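Local coordinates for protein origin of replication complex subunit 1B (Arabidopsis thaliana, PDB 5HH7) that helps the origin recognition complex bind replication origins and, through the BAH-PHD cassette described here, reads the tail of histone H3, at residues D31-R36 with R120-K125; V19-T24 with I183-I188; Y215-D218 with S223-R226. All coordinates share one frame; numbering follows the deposited sequence.

Interaction 1: residues D31-R36 with R120-K125; sequences DVYVKR and RTMREK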
ATOM      1  N   ASP A  31       7.280  -6.598   1.487  1.00 24.73           N
ATOM      2  CA  ASP A  31       6.878  -5.405   0.752  1.00 24.08           C
ATOM      3  C   ASP A  31       7.037  -4.189   1.663  1.00 25.03           C
ATOM      4  O   ASP A  31       6.670  -4.239   2.840  1.00 25.04           O
ATOM      5  CB  ASP A  31       5.429  -5.544   0.285  1.00 24.90           C
ATOM      6  CG  ASP A  31       5.227  -6.733  -0.639  1.00 32.90           C
ATOM      7  OD1 ASP A  31       5.933  -6.814  -1.667  1.00 28.49           O
ATOM      8  OD2 ASP A  31       4.378  -7.597  -0.327  1.00 33.80           O
ATOM      9  N   VAL A  32       7.590  -3.101   1.129  1.00 21.77           N
ATOM     10  CA  VAL A  32       7.871  -1.912   1.930  1.00 19.70           C
ATOM     11  C   VAL A  32       7.567  -0.611   1.190  1.00 22.50           C
ATOM     12  O   VAL A  32       7.658  -0.547  -0.038  1.00 22.45           O
ATOM     13  CB  VAL A  32       9.358  -1.861   2.373  1.00 22.74           C
ATOM     14  CG1 VAL A  32       9.651  -2.901   3.452  1.00 25.10           C
ATOM     15  CG2 VAL A  32      10.281  -2.048   1.176  1.00 23.11           C
ATOM     16  N   TYR A  33       7.205   0.421   1.951  1.00 24.87           N
ATOM     17  CA  TYR A  33       7.164   1.781   1.432  1.00 22.80           C
ATOM     18  C   TYR A  33       8.589   2.306   1.386  1.00 26.74           C
ATOM     19  O   TYR A  33       9.380   2.048   2.301  1.00 24.49           O
ATOM     20  CB  TYR A  33       6.358   2.701   2.347  1.00 21.49           C
ATOM     21  CG  TYR A  33       4.865   2.464   2.413  1.00 23.04           C
ATOM     22  CD1 TYR A  33       4.042   2.754   1.332  1.00 23.67           C
ATOM     23  CD2 TYR A  33       4.270   2.004   3.581  1.00 23.29           C
ATOM     24  CE1 TYR A  33       2.667   2.561   1.404  1.00 24.00           C
ATOM     25  CE2 TYR A  33       2.903   1.809   3.664  1.00 25.02           C
ATOM     26  CZ  TYR A  33       2.107   2.093   2.576  1.00 23.77           C
ATOM     27  OH  TYR A  33       0.749   1.900   2.668  1.00 23.87           O
ATOM     28  N   VAL A  34       8.916   3.052   0.334  1.00 25.39           N
ATOM     29  CA  VAL A  34      10.256   3.612   0.193  1.00 27.50           C
ATOM     30  C   VAL A  34      10.245   5.104  -0.139  1.00 32.92           C
ATOM     31  O   VAL A  34       9.470   5.567  -0.983  1.00 29.61           O
ATOM     32  CB  VAL A  34      11.086   2.863  -0.877  1.00 25.65           C
ATOM     33  CG1 VAL A  34      12.477   3.478  -1.012  1.00 28.87           C
ATOM     34  CG2 VAL A  34      11.191   1.380  -0.533  1.00 25.69           C
ATOM     35  N   LYS A  35      11.106   5.848   0.546  1.00 50.04           N
ATOM     36  CA  LYS A  35      11.360   7.242   0.221  1.00 50.93           C
ATOM     37  C   LYS A  35      12.778   7.353  -0.321  1.00 52.89           C
ATOM     38  O   LYS A  35      13.743   7.325   0.443  1.00 54.18           O
ATOM     39  CB  LYS A  35      11.210   8.109   1.471  1.00 58.51           C
ATOM     40  CG  LYS A  35      11.685   9.552   1.317  1.00 67.02           C
ATOM     41  CD  LYS A  35      10.793  10.330   0.385  1.00 71.01           C
ATOM     42  CE  LYS A  35      10.432  11.704   0.938  1.00 77.17           C
ATOM     43  NZ  LYS A  35      11.557  12.689   0.925  1.00 81.08           N
ATOM     44  N   ARG A  36      12.904   7.475  -1.637  1.00 53.44           N
ATOM     45  CA  ARG A  36      14.218   7.507  -2.271  1.00 55.54           C
ATOM     46  C   ARG A  36      14.964   8.812  -1.985  1.00 57.43           C
ATOM     47  O   ARG A  36      14.348   9.849  -1.731  1.00 57.20           O
ATOM     48  CB  ARG A  36      14.096   7.271  -3.779  1.00 55.80           C
ATOM     49  CG  ARG A  36      13.463   5.932  -4.146  1.00 54.79           C
ATOM     50  CD  ARG A  36      13.526   5.664  -5.646  1.00 55.76           C
ATOM     51  NE  ARG A  36      14.895   5.496  -6.129  1.00 57.97           N
ATOM     52  CZ  ARG A  36      15.212   5.101  -7.359  1.00 62.89           C
ATOM     53  NH1 ARG A  36      14.256   4.824  -8.238  1.00 59.52           N
ATOM     54  NH2 ARG A  36      16.486   4.978  -7.712  1.00 63.44           N
ATOM     55  N   ARG A 120      -1.719  13.507   5.123  1.00 50.27           N
ATOM     56  CA  ARG A 120      -1.997  12.347   4.284  1.00 43.89           C
ATOM     57  C   ARG A 120      -1.328  11.088   4.828  1.00 39.00           C
ATOM     58  O   ARG A 120      -0.205  11.139   5.331  1.00 40.89           O
ATOM     59  CB  ARG A 120      -1.526  12.601   2.851  1.00 44.00           C
ATOM     60  CG  ARG A 120      -2.183  13.789   2.172  1.00 48.23           C
ATOM     61  CD  ARG A 120      -1.762  13.879   0.714  1.00 47.57           C
ATOM     62  NE  ARG A 120      -0.331  14.130   0.568  1.00 53.62           N
ATOM     63  CZ  ARG A 120       0.378  13.808  -0.509  1.00 54.00           C
ATOM     64  NH1 ARG A 120      -0.210  13.208  -1.535  1.00 49.31           N
ATOM     65  NH2 ARG A 120       1.676  14.079  -0.558  1.00 60.23           N
ATOM     66  N   THR A 121      -2.017   9.955   4.720  1.00 36.51           N
ATOM     67  CA  THR A 121      -1.432   8.683   5.124  1.00 34.48           C
ATOM     68  C   THR A 121      -0.386   8.248   4.105  1.00 35.20           C
ATOM     69  O   THR A 121      -0.332   8.770   2.991  1.00 31.48           O
ATOM     70  CB  THR A 121      -2.493   7.574   5.258  1.00 33.45           C
ATOM     71  OG1 THR A 121      -3.003   7.237   3.962  1.00 32.53           O
ATOM     72  CG2 THR A 121      -3.639   8.029   6.153  1.00 39.14           C
ATOM     73  N   MET A 122       0.444   7.288   4.496  1.00 31.96           N
ATOM     74  CA  MET A 122       1.489   6.759   3.630  1.00 31.25           C
ATOM     75  C   MET A 122       0.879   6.084   2.400  1.00 27.57           C
ATOM     76  O   MET A 122       1.408   6.185   1.289  1.00 26.90           O
ATOM     77  CB  MET A 122       2.346   5.773   4.424  1.00 40.81           C
ATOM     78  CG  MET A 122       3.707   5.488   3.835  1.00 47.34           C
ATOM     79  SD  MET A 122       4.880   4.987   5.112  1.00 44.43           S
ATOM     80  CE  MET A 122       5.110   6.532   5.992  1.00 45.74           C
ATOM     81  N   ARG A 123      -0.240   5.394   2.606  1.00 23.52           N
ATOM     82  CA  ARG A 123      -0.974   4.767   1.510  1.00 21.66           C
ATOM     83  C   ARG A 123      -1.504   5.817   0.534  1.00 22.44           C
ATOM     84  O   ARG A 123      -1.444   5.639  -0.684  1.00 22.55           O
ATOM     85  CB  ARG A 123      -2.126   3.923   2.062  1.00 28.91           C
ATOM     86  CG  ARG A 123      -3.266   3.683   1.078  1.00 30.07           C
ATOM     87  CD  ARG A 123      -4.578   4.138   1.691  1.00 42.10           C
ATOM     88  NE  ARG A 123      -5.117   5.333   1.057  1.00 40.06           N
ATOM     89  CZ  ARG A 123      -5.920   6.211   1.651  1.00 31.86           C
ATOM     90  NH1 ARG A 123      -6.291   6.059   2.919  1.00 35.74           N
ATOM     91  NH2 ARG A 123      -6.350   7.256   0.973  1.00 35.57           N
ATOM     92  N   GLU A 124      -2.011   6.917   1.077  1.00 24.58           N
ATOM     93  CA  GLU A 124      -2.495   8.013   0.249  1.00 26.83           C
ATOM     94  C   GLU A 124      -1.362   8.595  -0.599  1.00 28.73           C
ATOM     95  O   GLU A 124      -1.545   8.878  -1.785  1.00 27.94           O
ATOM     96  CB  GLU A 124      -3.128   9.096   1.126  1.00 34.15           C
ATOM     97  CG  GLU A 124      -3.859  10.176   0.353  1.00 41.41           C
ATOM     98  CD  GLU A 124      -4.582  11.162   1.257  1.00 45.41           C
ATOM     99  OE1 GLU A 124      -4.690  10.899   2.476  1.00 41.01           O
ATOM    100  OE2 GLU A 124      -5.040  12.203   0.744  1.00 48.66           O
ATOM    101  N   LYS A 125      -0.189   8.752   0.006  1.00 25.94           N
ATOM    102  CA  LYS A 125       0.973   9.267  -0.711  1.00 26.06           C
ATOM    103  C   LYS A 125       1.405   8.311  -1.823  1.00 26.93           C
ATOM    104  O   LYS A 125       1.769   8.745  -2.917  1.00 26.65           O
ATOM    105  CB  LYS A 125       2.140   9.511   0.245  1.00 27.32           C
ATOM    106  CG  LYS A 125       1.907  10.603   1.279  1.00 40.95           C
ATOM    107  CD  LYS A 125       3.150  10.797   2.134  1.00 46.18           C
ATOM    108  CE  LYS A 125       2.844  11.591   3.393  1.00 55.63           C
ATOM    109  NZ  LYS A 125       4.032  11.707   4.287  1.00 57.02           N
TER

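Interaction 2: residues V19-T24 with I183-I188; sequences VEFDET and IEMECI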
ATOM      1  N   VAL A  19      17.469  -9.340   7.719  1.00 41.64           N
ATOM      2  CA  VAL A  19      18.267  -8.348   8.427  1.00 44.58           C
ATOM      3  C   VAL A  19      17.403  -7.608   9.442  1.00 40.06           C
ATOM      4  O   VAL A  19      16.293  -7.175   9.124  1.00 40.18           O
ATOM      5  CB  VAL A  19      18.848  -7.300   7.441  1.00 48.33           C
ATOM      6  CG1 VAL A  19      19.446  -6.117   8.192  1.00 49.75           C
ATOM      7  CG2 VAL A  19      19.881  -7.933   6.525  1.00 45.74           C
ATOM      8  N   GLU A  20      17.906  -7.465  10.662  1.00 38.90           N
ATOM      9  CA  GLU A  20      17.267  -6.581  11.628  1.00 45.80           C
ATOM     10  C   GLU A  20      17.830  -5.175  11.460  1.00 43.22           C
ATOM     11  O   GLU A  20      19.021  -4.942  11.667  1.00 42.64           O
ATOM     12  CB  GLU A  20      17.468  -7.078  13.059  1.00 50.81           C
ATOM     13  CG  GLU A  20      16.758  -6.227  14.101  1.00 59.89           C
ATOM     14  CD  GLU A  20      16.727  -6.879  15.471  1.00 79.75           C
ATOM     15  OE1 GLU A  20      17.366  -6.341  16.401  1.00 85.02           O
ATOM     16  OE2 GLU A  20      16.057  -7.924  15.620  1.00 87.31           O
ATOM     17  N   PHE A  21      16.968  -4.245  11.065  1.00 37.77           N
ATOM     18  CA  PHE A  21      17.379  -2.870  10.817  1.00 41.28           C
ATOM     19  C   PHE A  21      16.512  -1.922  11.637  1.00 41.92           C
ATOM     20  O   PHE A  21      15.296  -1.870  11.447  1.00 37.88           O
ATOM     21  CB  PHE A  21      17.263  -2.546   9.325  1.00 36.82           C
ATOM     22  CG  PHE A  21      17.886  -1.234   8.936  1.00 44.19           C
ATOM     23  CD1 PHE A  21      17.119  -0.081   8.867  1.00 42.09           C
ATOM     24  CD2 PHE A  21      19.237  -1.153   8.638  1.00 45.51           C
ATOM     25  CE1 PHE A  21      17.688   1.127   8.513  1.00 39.77           C
ATOM     26  CE2 PHE A  21      19.812   0.054   8.281  1.00 43.92           C
ATOM     27  CZ  PHE A  21      19.037   1.195   8.218  1.00 40.98           C
ATOM     28  N   ASP A  22      17.144  -1.181  12.543  1.00 45.50           N
ATOM     29  CA  ASP A  22      16.434  -0.299  13.472  1.00 47.43           C
ATOM     30  C   ASP A  22      15.348  -1.046  14.241  1.00 46.58           C
ATOM     31  O   ASP A  22      14.210  -0.582  14.330  1.00 47.10           O
ATOM     32  CB  ASP A  22      15.838   0.909  12.744  1.00 47.79           C
ATOM     33  CG  ASP A  22      16.894   1.896  12.289  1.00 52.27           C
ATOM     34  OD1 ASP A  22      18.005   1.891  12.860  1.00 60.26           O
ATOM     35  OD2 ASP A  22      16.607   2.682  11.362  1.00 51.66           O
ATOM     36  N   GLU A  23      15.710  -2.214  14.773  1.00 40.06           N
ATOM     37  CA  GLU A  23      14.803  -3.060  15.550  1.00 47.21           C
ATOM     38  C   GLU A  23      13.602  -3.598  14.763  1.00 46.03           C
ATOM     39  O   GLU A  23      12.644  -4.094  15.355  1.00 50.37           O
ATOM     40  CB  GLU A  23      14.339  -2.346  16.826  1.00 58.38           C
ATOM     41  CG  GLU A  23      15.477  -1.891  17.724  1.00 69.08           C
ATOM     42  CD  GLU A  23      14.985  -1.227  18.993  1.00 83.98           C
ATOM     43  OE1 GLU A  23      13.752  -1.127  19.175  1.00 86.84           O
ATOM     44  OE2 GLU A  23      15.833  -0.803  19.810  1.00 87.73           O
ATOM     45  N   THR A  24      13.657  -3.502  13.438  1.00 41.20           N
ATOM     46  CA  THR A  24      12.635  -4.111  12.592  1.00 43.18           C
ATOM     47  C   THR A  24      13.247  -5.180  11.694  1.00 40.14           C
ATOM     48  O   THR A  24      14.275  -4.955  11.055  1.00 40.11           O
ATOM     49  CB  THR A  24      11.911  -3.075  11.715  1.00 38.82           C
ATOM     50  OG1 THR A  24      11.278  -2.101  12.551  1.00 43.22           O
ATOM     51  CG2 THR A  24      10.856  -3.750  10.850  1.00 37.22           C
ATOM     52  N   ILE A 183      18.977   0.264  -3.175  1.00 31.46           N
ATOM     53  CA  ILE A 183      18.438   1.277  -2.280  1.00 29.69           C
ATOM     54  C   ILE A 183      18.953   1.032  -0.867  1.00 29.00           C
ATOM     55  O   ILE A 183      18.927  -0.096  -0.382  1.00 31.85           O
ATOM     56  CB  ILE A 183      16.895   1.216  -2.260  1.00 29.71           C
ATOM     57  CG1 ILE A 183      16.316   1.573  -3.633  1.00 33.86           C
ATOM     58  CG2 ILE A 183      16.329   2.134  -1.189  1.00 33.48           C
ATOM     59  CD1 ILE A 183      16.365   3.053  -3.956  1.00 38.71           C
ATOM     60  N   GLU A 184      19.434   2.081  -0.210  1.00 29.66           N
ATOM     61  CA  GLU A 184      19.878   1.959   1.173  1.00 28.26           C
ATOM     62  C   GLU A 184      18.686   1.626   2.066  1.00 28.10           C
ATOM     63  O   GLU A 184      17.597   2.171   1.879  1.00 26.61           O
ATOM     64  CB  GLU A 184      20.541   3.254   1.640  1.00 36.38           C
ATOM     65  CG  GLU A 184      21.858   3.558   0.949  1.00 43.47           C
ATOM     66  CD  GLU A 184      22.173   5.041   0.921  1.00 53.98           C
ATOM     67  OE1 GLU A 184      23.309   5.416   1.280  1.00 58.38           O
ATOM     68  OE2 GLU A 184      21.287   5.830   0.528  1.00 53.63           O
ATOM     69  N   MET A 185      18.889   0.733   3.031  1.00 27.11           N
ATOM     70  CA  MET A 185      17.814   0.337   3.939  1.00 29.80           C
ATOM     71  C   MET A 185      17.302   1.521   4.753  1.00 30.73           C
ATOM     72  O   MET A 185      16.171   1.512   5.237  1.00 28.41           O
ATOM     73  CB  MET A 185      18.264  -0.793   4.871  1.00 34.07           C
ATOM     74  CG  MET A 185      18.431  -2.139   4.183  1.00 34.23           C
ATOM     75  SD  MET A 185      18.489  -3.510   5.355  1.00 33.15           S
ATOM     76  CE  MET A 185      16.776  -3.590   5.868  1.00 32.89           C
ATOM     77  N   GLU A 186      18.145   2.540   4.891  1.00 28.74           N
ATOM     78  CA  GLU A 186      17.766   3.781   5.553  1.00 36.10           C
ATOM     79  C   GLU A 186      16.596   4.463   4.838  1.00 35.84           C
ATOM     80  O   GLU A 186      15.855   5.240   5.440  1.00 35.20           O
ATOM     81  CB  GLU A 186      18.970   4.723   5.610  1.00 47.13           C
ATOM     82  CG  GLU A 186      18.737   6.008   6.383  1.00 62.58           C
ATOM     83  CD  GLU A 186      19.877   6.995   6.225  1.00 79.13           C
ATOM     84  OE1 GLU A 186      21.006   6.558   5.913  1.00 81.04           O
ATOM     85  OE2 GLU A 186      19.642   8.209   6.399  1.00 86.82           O
ATOM     86  N   CYS A 187      16.432   4.162   3.552  1.00 27.96           N
ATOM     87  CA  CYS A 187      15.369   4.768   2.753  1.00 28.58           C
ATOM     88  C   CYS A 187      14.020   4.068   2.906  1.00 25.92           C
ATOM     89  O   CYS A 187      13.003   4.561   2.415  1.00 28.77           O
ATOM     90  CB  CYS A 187      15.766   4.809   1.277  1.00 32.84           C
ATOM     91  SG  CYS A 187      17.222   5.817   0.949  1.00 42.38           S
ATOM     92  N   ILE A 188      14.014   2.919   3.571  1.00 25.28           N
ATOM     93  CA  ILE A 188      12.770   2.203   3.835  1.00 26.07           C
ATOM     94  C   ILE A 188      11.980   2.925   4.917  1.00 28.40           C
ATOM     95  O   ILE A 188      12.525   3.260   5.965  1.00 27.15           O
ATOM     96  CB  ILE A 188      13.033   0.761   4.306  1.00 27.94           C
ATOM     97  CG1 ILE A 188      13.708  -0.054   3.200  1.00 25.06           C
ATOM     98  CG2 ILE A 188      11.731   0.097   4.753  1.00 25.90           C
ATOM     99  CD1 ILE A 188      14.189  -1.420   3.664  1.00 28.00           C
TER

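Interaction 3: residues Y215-D218 with S223-R226; sequences YEYD and SFKR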
ATOM      1  N   TYR A 215      -0.692  -8.779 -11.076  1.00 21.78           N
ATOM      2  CA  TYR A 215       0.128  -8.816 -12.285  1.00 24.49           C
ATOM      3  C   TYR A 215       1.536  -8.271 -12.140  1.00 26.55           C
ATOM      4  O   TYR A 215       1.788  -7.307 -11.413  1.00 23.26           O
ATOM      5  CB  TYR A 215      -0.546  -8.052 -13.428  1.00 22.54           C
ATOM      6  CG  TYR A 215      -1.913  -8.569 -13.782  1.00 23.61           C
ATOM      7  CD1 TYR A 215      -2.069  -9.663 -14.625  1.00 24.62           C
ATOM      8  CD2 TYR A 215      -3.052  -7.967 -13.265  1.00 22.37           C
ATOM      9  CE1 TYR A 215      -3.326 -10.137 -14.949  1.00 28.22           C
ATOM     10  CE2 TYR A 215      -4.307  -8.431 -13.578  1.00 25.47           C
ATOM     11  CZ  TYR A 215      -4.442  -9.512 -14.421  1.00 26.28           C
ATOM     12  OH  TYR A 215      -5.701  -9.971 -14.730  1.00 30.68           O
ATOM     13  N   GLU A 216       2.438  -8.906 -12.875  1.00 22.45           N
ATOM     14  CA  GLU A 216       3.741  -8.352 -13.167  1.00 24.11           C
ATOM     15  C   GLU A 216       3.592  -7.480 -14.407  1.00 26.93           C
ATOM     16  O   GLU A 216       2.996  -7.899 -15.399  1.00 28.16           O
ATOM     17  CB  GLU A 216       4.728  -9.484 -13.441  1.00 27.13           C
ATOM     18  CG  GLU A 216       6.064  -9.045 -13.998  1.00 30.43           C
ATOM     19  CD  GLU A 216       6.912 -10.228 -14.424  1.00 39.41           C
ATOM     20  OE1 GLU A 216       7.229 -11.074 -13.560  1.00 33.15           O
ATOM     21  OE2 GLU A 216       7.242 -10.318 -15.626  1.00 39.51           O
ATOM     22  N   TYR A 217       4.122  -6.264 -14.346  1.00 23.45           N
ATOM     23  CA  TYR A 217       4.054  -5.350 -15.479  1.00 23.71           C
ATOM     24  C   TYR A 217       5.446  -5.084 -16.022  1.00 23.92           C
ATOM     25  O   TYR A 217       6.280  -4.506 -15.330  1.00 23.46           O
ATOM     26  CB  TYR A 217       3.407  -4.029 -15.057  1.00 21.54           C
ATOM     27  CG  TYR A 217       3.359  -2.966 -16.143  1.00 25.36           C
ATOM     28  CD1 TYR A 217       2.612  -3.158 -17.299  1.00 21.52           C
ATOM     29  CD2 TYR A 217       4.044  -1.762 -15.999  1.00 24.30           C
ATOM     30  CE1 TYR A 217       2.552  -2.183 -18.289  1.00 25.16           C
ATOM     31  CE2 TYR A 217       3.993  -0.780 -16.988  1.00 24.62           C
ATOM     32  CZ  TYR A 217       3.244  -0.997 -18.128  1.00 26.10           C
ATOM     33  OH  TYR A 217       3.184  -0.025 -19.108  1.00 24.44           O
ATOM     34  N   ASP A 218       5.711  -5.514 -17.250  1.00 21.75           N
ATOM     35  CA  ASP A 218       6.985  -5.183 -17.869  1.00 22.06           C
ATOM     36  C   ASP A 218       6.877  -3.812 -18.506  1.00 23.96           C
ATOM     37  O   ASP A 218       6.145  -3.624 -19.476  1.00 23.42           O
ATOM     38  CB  ASP A 218       7.409  -6.216 -18.911  1.00 22.97           C
ATOM     39  CG  ASP A 218       8.849  -6.019 -19.356  1.00 29.23           C
ATOM     40  OD1 ASP A 218       9.088  -5.216 -20.285  1.00 29.35           O
ATOM     41  OD2 ASP A 218       9.746  -6.650 -18.759  1.00 30.89           O
ATOM     42  N   SER A 223       3.487  -4.868 -21.030  1.00 25.06           N
ATOM     43  CA  SER A 223       2.729  -6.109 -21.054  1.00 27.25           C
ATOM     44  C   SER A 223       2.528  -6.647 -19.644  1.00 27.17           C
ATOM     45  O   SER A 223       3.307  -6.347 -18.736  1.00 26.41           O
ATOM     46  CB  SER A 223       3.449  -7.149 -21.914  1.00 28.92           C
ATOM     47  OG  SER A 223       4.750  -7.400 -21.408  1.00 31.18           O
ATOM     48  N   PHE A 224       1.483  -7.450 -19.469  1.00 22.76           N
ATOM     49  CA  PHE A 224       1.148  -7.995 -18.159  1.00 26.35           C
ATOM     50  C   PHE A 224       1.263  -9.510 -18.132  1.00 25.04           C
ATOM     51  O   PHE A 224       0.999 -10.189 -19.126  1.00 27.52           O
ATOM     52  CB  PHE A 224      -0.270  -7.588 -17.749  1.00 27.47           C
ATOM     53  CG  PHE A 224      -0.447  -6.112 -17.561  1.00 27.62           C
ATOM     54  CD1 PHE A 224      -0.832  -5.308 -18.620  1.00 27.19           C
ATOM     55  CD2 PHE A 224      -0.232  -5.529 -16.321  1.00 22.81           C
ATOM     56  CE1 PHE A 224      -0.996  -3.945 -18.449  1.00 28.55           C
ATOM     57  CE2 PHE A 224      -0.401  -4.167 -16.143  1.00 24.67           C
ATOM     58  CZ  PHE A 224      -0.781  -3.374 -17.207  1.00 24.66           C
ATOM     59  N   LYS A 225       1.655 -10.027 -16.976  1.00 25.94           N
ATOM     60  CA  LYS A 225       1.737 -11.459 -16.747  1.00 29.63           C
ATOM     61  C   LYS A 225       1.254 -11.709 -15.328  1.00 27.90           C
ATOM     62  O   LYS A 225       1.520 -10.910 -14.433  1.00 24.72           O
ATOM     63  CB  LYS A 225       3.184 -11.928 -16.904  1.00 35.03           C
ATOM     64  CG  LYS A 225       3.392 -13.426 -16.789  1.00 51.70           C
ATOM     65  CD  LYS A 225       4.858 -13.776 -17.022  1.00 63.80           C
ATOM     66  CE  LYS A 225       5.117 -15.272 -16.906  1.00 72.80           C
ATOM     67  NZ  LYS A 225       6.539 -15.612 -17.213  1.00 74.02           N
ATOM     68  N   ARG A 226       0.531 -12.801 -15.119  1.00 27.58           N
ATOM     69  CA  ARG A 226       0.082 -13.141 -13.774  1.00 27.64           C
ATOM     70  C   ARG A 226       1.267 -13.513 -12.895  1.00 33.10           C
ATOM     71  O   ARG A 226       2.177 -14.215 -13.338  1.00 31.19           O
ATOM     72  CB  ARG A 226      -0.911 -14.302 -13.812  1.00 29.43           C
ATOM     73  CG  ARG A 226      -2.307 -13.923 -14.269  1.00 30.63           C
ATOM     74  CD  ARG A 226      -3.182 -15.163 -14.370  1.00 32.61           C
ATOM     75  NE  ARG A 226      -4.583 -14.836 -14.612  1.00 31.91           N
ATOM     76  CZ  ARG A 226      -5.545 -15.744 -14.747  1.00 37.67           C
ATOM     77  NH1 ARG A 226      -5.250 -17.038 -14.674  1.00 40.83           N
ATOM     78  NH2 ARG A 226      -6.798 -15.361 -14.959  1.00 29.44           N
TER
HETATM   79  O   HOH W   1      -6.089 -12.653 -14.310  1.00 27.96           O

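Interaction 1: residues D31-R36 with R120-K125
Tyr33 OH is hydrogen-bonded to Asp209 OD1 and rests against Arg123, 3.5 Å from Arg123 CA, near the start of helix 122-127. The Tyr33 ring is covered on one face by Met122. Met122 CG sits 3.5 Å from the ring centroid and only 11° off the normal, a CH-pi contact over the centre. Met122 SD lies oblique to the same ring, 4.0 Å from the centroid, and comes within 3.4 Å of Tyr33 CD2. This is a Met-aromatic contact. Met122 reaches it with CG anti to its backbone N (chi1 -161°), which carries CG out over the ring.

Arg123 runs beside the phenol, then bends at chi2 and chi3 and leads away. Its NH1 makes salt bridges to Asp208 and Glu51. Both acids belong to histone H3 binding regions, and a basic side chain of the bound peptide lies close to NH1. Thr121 is the N-cap: its OG1 accepts from Glu124 N at 3.1 Å. The same OG1 lies 3.6 Å above the Arg123 guanidinium plane and is hydrogen-bonded to Asp208 OD2. Asp208 therefore links the helix cap to the arginine.

The contact is buried. Strand 31-34 runs between strands 132-142 and 188-195 of the large BAH-domain sheet. Helix 122-127 packs there through Met122 and Arg123; Met122 also touches Leu189 and Arg190 of strand 188-195, and Phe211 of strand 210-218 meets both Tyr33 and Arg123.

Interaction 2: residues V19-T24 with I183-I188
The Phe21 ring carries Met185 CB over the centre of one face, 3.8 Å from the centroid and 9° off the normal. Around the ring, Met185 O comes within 3.6 Å of Phe21 CE1, and Glu186 N approaches Phe21 CZ obliquely at 3.7 Å. The aromatic ring thus lies against the backbone of the 3-10 turn 185-187 as well as against a side chain. No hydrogen bond crosses between the two segments.

The Met185 and Phe21 side chains run antiparallel past one another. From CB the methionine runs back toward the strand that carries the ring. Its SD is 4.8 Å from the Phe21 centroid, an oblique Met-aromatic contact. A bend at chi3 (73°) then brings Met185 CE to 3.6 Å from Phe21 CB. The sulfur also meets Val19 CG1 at 4.0 Å, so one methionine touches two residues two apart on strand 18-21. Tyr148, Leu139 and Phe26 pack around Met185 as well. Glu186 turns its end away from Phe21 and forms a salt bridge with Arg37.

Phe21 is the first residue of a type I' turn that ends at Thr24. Phe21 N and Thr24 O, and Thr24 N and Phe21 O, are paired in hydrogen bonds. The positive phi values of Asp22 and Glu23 suit that turn, which is characteristic of two-residue beta hairpins. Here the hairpin of strands 18-21 and 24-27 leans on the BAH-domain sheet.

Interaction 3: residues Y215-D218 with S223-R226
Phe224 leaves its strand on the same face of the sheet as Tyr217. Its CB lies 4.0 Å from Glu216 O. Further out, Phe224 CD2 meets Tyr215 CB at 3.9 Å, close to the plane of the phenylalanine ring. Phe224 CE2 reaches Tyr217 CD1 at 3.4 Å, and CZ touches the same carbon. Tyr217 CD1 stands over one face of the Phe224 ring, offset toward the rim, and the two rings meet obliquely, their planes 36° apart. Toward Tyr215, Phe224 instead presents an edge to the face, offset, with planes at 76°. Tyr215, Tyr217 and Phe224 together form an aromatic cluster.

With CG anti to the carbonyl carbon (chi1 -58°), the Tyr215 ring is set alongside the extended chain of Arg226. One water bridges their ends, 2.7 Å from Tyr215 OH and 2.7 Å from Arg226 NE, which donates to it.

Glu216 and Lys225 form a hydrogen-bonded antiparallel pair, with Glu216 N to Lys225 O at 2.7 Å. Asp218 and Ser223 form another, but its Ser223 N to Asp218 O bond is weak.

This is a beta hairpin. Strand 223-226 pairs with the end of strand 210-218, whose Tyr215 and Tyr217 bond through their backbones to Leu176 of strand 175-184.

All three interactions reach the large mixed sheet of the BAH domain. Interactions 1 and 2 have centres 15 Å apart and touch: Lys35 N probably donates to Cys187 O at 3.0 Å, and Val32 CG1 packs on Ile188 CG2. Interaction 3 stands apart. Its centre is 22 Å from that of interaction 1 and 28 Å from that of interaction 2, and its nearest atoms are about 11 Å from those of interaction 1 and about 17 Å from those of interaction 2. Interaction 1 alone comes near the histone-reading part. The Arg123 side chain is about 10 Å from a zinc ion of the PHD finger. Interactions 2 and 3 lie away from the annotated sites.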